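Local coordinates for protein FLUORESCENT IN BLUE LIGHT, chloroplastic (Arabidopsis thaliana, PDB 4YVO) that negatively regulates tetrapyrrole and chlorophyll biosynthesis in chloroplasts, probably by repressing glutamyl-tRNA reductase, with which its TPR domain forms a complex, at residues Tyr108-Leu119 with Ala134-Leu145. Sequence-based numbering, arbitrary orientation.
Sequences YREAIQYHSMVL and AYGAIADCYTEL
With CG anti to the carbonyl carbon (chi1 -57°), the Y108 ring is laid over E144, and I112, whose CG1 is likewise anti to its carbonyl carbon, sends CD1 on through an extended chi2 of 163° to Y142. These contacts join consecutive tetratricopeptide repeats: segment 108-119, in TPR 2, packs against segment 134-145, in TPR 3, their local axes 9.1 Å apart and nearly antiparallel at 161°. Four CH-pi contacts mark the seam. E144 CB lies 3.5 Å from the Y108 ring centroid, almost on the ring normal, with its CG following over CZ; I112 CD1 stands 3.6 Å from the Y142 ring centroid, the two side chains crossing at about a right angle. A137 CB covers one face of the H115 imidazole, whose NE2 is hydrogen-bonded to Q103, tying the ring to the preceding helix 88-104. An alanine at Y108 would keep CB against L145 CG (3.8 Å) but is likely to leave E144 CB and CG without the ring face they pack on. At the far end L119 CD1 and I138 CD1 meet tip to tip, and L119 CD2 lies over the Y135 ring, the fourth and longest of the CH-pi contacts. Midway the fit is tightest, with I112 CG1 only 3.4 Å from C141 CB.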
loop_
_atom_site.group_PDB
_atom_site.type_symbol
_atom_site.label_atom_id
_atom_site.label_comp_id
_atom_site.label_asym_id
_atom_site.label_seq_id
_atom_site.Cartn_x
_atom_site.Cartn_y
_atom_site.Cartn_z
ATOM N N TYR A 108 0.977 -1.925 -12.475
ATOM C CA TYR A 108 -0.170 -1.231 -11.894
ATOM C C TYR A 108 -1.305 -2.132 -11.418
ATOM O O TYR A 108 -1.948 -1.824 -10.416
ATOM C CB TYR A 108 -0.679 -0.145 -12.848
ATOM C CG TYR A 108 0.409 0.837 -13.196
ATOM C CD1 TYR A 108 0.893 1.727 -12.241
ATOM C CD2 TYR A 108 0.974 0.862 -14.465
ATOM C CE1 TYR A 108 1.898 2.620 -12.542
ATOM C CE2 TYR A 108 1.983 1.756 -14.775
ATOM C CZ TYR A 108 2.441 2.630 -13.809
ATOM O OH TYR A 108 3.444 3.518 -14.119
ATOM N N ARG A 109 -1.568 -3.230 -12.117
ATOM C CA ARG A 109 -2.598 -4.169 -11.680
ATOM C C ARG A 109 -2.225 -4.846 -10.369
ATOM O O ARG A 109 -3.044 -4.942 -9.455
ATOM C CB ARG A 109 -2.902 -5.209 -12.765
ATOM C CG ARG A 109 -3.991 -4.743 -13.707
ATOM C CD ARG A 109 -4.250 -5.709 -14.862
ATOM N NE ARG A 109 -4.202 -5.007 -16.144
ATOM C CZ ARG A 109 -5.145 -4.177 -16.579
ATOM N NH1 ARG A 109 -6.224 -3.943 -15.842
ATOM N NH2 ARG A 109 -5.009 -3.575 -17.753
ATOM N N GLU A 110 -0.990 -5.316 -10.282
ATOM C CA GLU A 110 -0.522 -5.914 -9.042
ATOM C C GLU A 110 -0.550 -4.867 -7.933
ATOM O O GLU A 110 -0.906 -5.168 -6.796
ATOM C CB GLU A 110 0.893 -6.472 -9.192
ATOM C CG GLU A 110 1.018 -7.674 -10.106
ATOM C CD GLU A 110 2.447 -8.156 -10.198
ATOM O OE1 GLU A 110 3.082 -8.329 -9.131
ATOM O OE2 GLU A 110 2.942 -8.346 -11.330
ATOM N N ALA A 111 -0.178 -3.632 -8.255
ATOM C CA ALA A 111 -0.169 -2.570 -7.249
ATOM C C ALA A 111 -1.558 -2.374 -6.649
ATOM O O ALA A 111 -1.709 -2.248 -5.431
ATOM C CB ALA A 111 0.353 -1.266 -7.843
ATOM N N ILE A 112 -2.577 -2.384 -7.504
ATOM C CA ILE A 112 -3.956 -2.237 -7.044
ATOM C C ILE A 112 -4.343 -3.334 -6.061
ATOM O O ILE A 112 -5.027 -3.072 -5.075
ATOM C CB ILE A 112 -4.956 -2.169 -8.224
ATOM C CG1 ILE A 112 -4.767 -0.851 -8.974
ATOM C CG2 ILE A 112 -6.404 -2.287 -7.742
ATOM C CD1 ILE A 112 -5.391 -0.837 -10.364
ATOM N N GLN A 113 -3.878 -4.559 -6.309
ATOM C CA GLN A 113 -4.129 -5.667 -5.385
ATOM C C GLN A 113 -3.675 -5.309 -3.966
ATOM O O GLN A 113 -4.390 -5.544 -2.991
ATOM C CB GLN A 113 -3.421 -6.946 -5.853
ATOM C CG GLN A 113 -3.461 -8.078 -4.838
ATOM C CD GLN A 113 -2.576 -9.253 -5.216
ATOM O OE1 GLN A 113 -2.062 -9.328 -6.335
ATOM N NE2 GLN A 113 -2.390 -10.177 -4.279
ATOM N N TYR A 114 -2.485 -4.728 -3.849
ATOM C CA TYR A 114 -1.938 -4.431 -2.527
ATOM C C TYR A 114 -2.516 -3.170 -1.890
ATOM O O TYR A 114 -2.828 -3.171 -0.700
ATOM C CB TYR A 114 -0.407 -4.451 -2.543
ATOM C CG TYR A 114 0.084 -5.881 -2.616
ATOM C CD1 TYR A 114 0.006 -6.716 -1.507
ATOM C CD2 TYR A 114 0.558 -6.419 -3.803
ATOM C CE1 TYR A 114 0.419 -8.031 -1.566
ATOM C CE2 TYR A 114 0.973 -7.742 -3.869
ATOM C CZ TYR A 114 0.898 -8.540 -2.746
ATOM O OH TYR A 114 1.310 -9.857 -2.799
ATOM N N HIS A 115 -2.697 -2.108 -2.666
ATOM C CA HIS A 115 -3.385 -0.945 -2.114
ATOM C C HIS A 115 -4.812 -1.305 -1.685
ATOM O O HIS A 115 -5.335 -0.760 -0.708
ATOM C CB HIS A 115 -3.406 0.222 -3.102
ATOM C CG HIS A 115 -2.062 0.808 -3.361
ATOM N ND1 HIS A 115 -1.260 1.350 -2.376
ATOM C CD2 HIS A 115 -1.367 0.960 -4.530
ATOM C CE1 HIS A 115 -0.150 1.794 -2.911
ATOM N NE2 HIS A 115 -0.172 1.574 -4.199
ATOM N N SER A 116 -5.441 -2.224 -2.415
ATOM C CA SER A 116 -6.794 -2.647 -2.064
ATOM C C SER A 116 -6.820 -3.359 -0.719
ATOM O O SER A 116 -7.812 -3.286 -0.004
ATOM C CB SER A 116 -7.407 -3.531 -3.151
ATOM O OG SER A 116 -7.607 -2.768 -4.330
ATOM N N MET A 117 -5.722 -4.026 -0.367
ATOM C CA MET A 117 -5.625 -4.668 0.944
ATOM C C MET A 117 -5.697 -3.643 2.064
ATOM O O MET A 117 -6.267 -3.917 3.116
ATOM C CB MET A 117 -4.328 -5.453 1.091
ATOM C CG MET A 117 -4.282 -6.744 0.347
ATOM S SD MET A 117 -2.715 -7.537 0.700
ATOM C CE MET A 117 -2.764 -7.630 2.483
ATOM N N VAL A 118 -5.095 -2.476 1.855
ATOM C CA VAL A 118 -5.176 -1.412 2.848
ATOM C C VAL A 118 -6.645 -1.098 3.124
ATOM O O VAL A 118 -7.070 -1.018 4.279
ATOM C CB VAL A 118 -4.440 -0.128 2.401
ATOM C CG1 VAL A 118 -4.626 0.973 3.432
ATOM C CG2 VAL A 118 -2.960 -0.416 2.179
ATOM N N LEU A 119 -7.426 -0.964 2.057
ATOM C CA LEU A 119 -8.855 -0.684 2.193
ATOM C C LEU A 119 -9.599 -1.836 2.868
ATOM O O LEU A 119 -10.442 -1.628 3.747
ATOM C CB LEU A 119 -9.483 -0.398 0.826
ATOM C CG LEU A 119 -8.868 0.795 0.080
ATOM C CD1 LEU A 119 -9.595 0.999 -1.236
ATOM C CD2 LEU A 119 -8.895 2.075 0.911
ATOM N N ALA A 134 -4.423 5.348 0.029
ATOM C CA ALA A 134 -4.726 4.199 -0.819
ATOM C C ALA A 134 -5.691 4.561 -1.950
ATOM O O ALA A 134 -5.514 4.110 -3.084
ATOM C CB ALA A 134 -5.259 3.043 0.006
ATOM N N TYR A 135 -6.706 5.369 -1.661
ATOM C CA TYR A 135 -7.627 5.785 -2.721
ATOM C C TYR A 135 -6.886 6.518 -3.833
ATOM O O TYR A 135 -7.118 6.269 -5.019
ATOM C CB TYR A 135 -8.717 6.711 -2.194
ATOM C CG TYR A 135 -9.792 6.069 -1.353
ATOM C CD1 TYR A 135 -10.349 4.842 -1.690
ATOM C CD2 TYR A 135 -10.264 6.707 -0.224
ATOM C CE1 TYR A 135 -11.352 4.278 -0.921
ATOM C CE2 TYR A 135 -11.260 6.159 0.543
ATOM C CZ TYR A 135 -11.803 4.950 0.200
ATOM O OH TYR A 135 -12.799 4.434 0.992
ATOM N N GLY A 136 -6.013 7.444 -3.448
ATOM C CA GLY A 136 -5.273 8.219 -4.422
ATOM C C GLY A 136 -4.332 7.349 -5.237
ATOM O O GLY A 136 -4.198 7.541 -6.449
ATOM N N ALA A 137 -3.683 6.386 -4.582
ATOM C CA ALA A 137 -2.749 5.500 -5.270
ATOM C C ALA A 137 -3.491 4.603 -6.264
ATOM O O ALA A 137 -3.038 4.399 -7.393
ATOM C CB ALA A 137 -1.979 4.665 -4.269
ATOM N N ILE A 138 -4.654 4.097 -5.858
ATOM C CA ILE A 138 -5.446 3.242 -6.730
ATOM C C ILE A 138 -5.934 4.036 -7.935
ATOM O O ILE A 138 -5.909 3.537 -9.064
ATOM C CB ILE A 138 -6.623 2.591 -5.963
ATOM C CG1 ILE A 138 -6.073 1.559 -4.970
ATOM C CG2 ILE A 138 -7.613 1.936 -6.926
ATOM C CD1 ILE A 138 -7.054 1.164 -3.882
ATOM N N ALA A 139 -6.370 5.274 -7.696
ATOM C CA ALA A 139 -6.775 6.152 -8.792
ATOM C C ALA A 139 -5.628 6.334 -9.786
ATOM O O ALA A 139 -5.827 6.241 -10.998
ATOM C CB ALA A 139 -7.244 7.509 -8.258
ATOM N N ASP A 140 -4.431 6.590 -9.263
ATOM C CA ASP A 140 -3.244 6.757 -10.099
ATOM C C ASP A 140 -2.941 5.504 -10.923
ATOM O O ASP A 140 -2.577 5.590 -12.104
ATOM C CB ASP A 140 -2.025 7.118 -9.244
ATOM C CG ASP A 140 -2.122 8.508 -8.643
ATOM O OD1 ASP A 140 -2.963 9.314 -9.099
ATOM O OD2 ASP A 140 -1.339 8.806 -7.714
ATOM N N CYS A 141 -3.095 4.338 -10.297
ATOM C CA CYS A 141 -2.888 3.075 -11.001
ATOM C C CYS A 141 -3.880 2.894 -12.144
ATOM O O CYS A 141 -3.491 2.528 -13.257
ATOM C CB CYS A 141 -2.980 1.887 -10.042
ATOM S SG CYS A 141 -1.612 1.747 -8.887
ATOM N N TYR A 142 -5.160 3.149 -11.877
ATOM C CA TYR A 142 -6.177 3.000 -12.910
ATOM C C TYR A 142 -5.949 3.996 -14.047
ATOM O O TYR A 142 -6.189 3.680 -15.207
ATOM C CB TYR A 142 -7.588 3.132 -12.330
ATOM C CG TYR A 142 -8.106 1.865 -11.684
ATOM C CD1 TYR A 142 -8.177 0.672 -12.396
ATOM C CD2 TYR A 142 -8.564 1.867 -10.373
ATOM C CE1 TYR A 142 -8.654 -0.484 -11.806
ATOM C CE2 TYR A 142 -9.053 0.715 -9.779
ATOM C CZ TYR A 142 -9.097 -0.457 -10.495
ATOM O OH TYR A 142 -9.583 -1.600 -9.894
ATOM N N THR A 143 -5.465 5.189 -13.714
ATOM C CA THR A 143 -5.119 6.172 -14.737
ATOM C C THR A 143 -4.024 5.645 -15.671
ATOM O O THR A 143 -4.129 5.758 -16.895
ATOM C CB THR A 143 -4.690 7.512 -14.109
ATOM O OG1 THR A 143 -5.789 8.062 -13.372
ATOM C CG2 THR A 143 -4.258 8.503 -15.188
ATOM N N GLU A 144 -2.979 5.054 -15.099
ATOM C CA GLU A 144 -1.923 4.471 -15.922
ATOM C C GLU A 144 -2.419 3.305 -16.778
ATOM O O GLU A 144 -1.881 3.048 -17.854
ATOM C CB GLU A 144 -0.736 4.031 -15.066
ATOM C CG GLU A 144 -0.088 5.166 -14.298
ATOM C CD GLU A 144 0.497 6.228 -15.205
ATOM O OE1 GLU A 144 0.930 5.894 -16.331
ATOM O OE2 GLU A 144 0.530 7.407 -14.787
ATOM N N LEU A 145 -3.448 2.610 -16.303
ATOM C CA LEU A 145 -4.022 1.488 -17.034
ATOM C C LEU A 145 -5.048 1.942 -18.068
ATOM O O LEU A 145 -5.555 1.132 -18.840
ATOM C CB LEU A 145 -4.666 0.497 -16.067
ATOM C CG LEU A 145 -3.681 -0.230 -15.152
ATOM C CD1 LEU A 145 -4.430 -0.979 -14.063
ATOM C CD2 LEU A 145 -2.820 -1.182 -15.977
#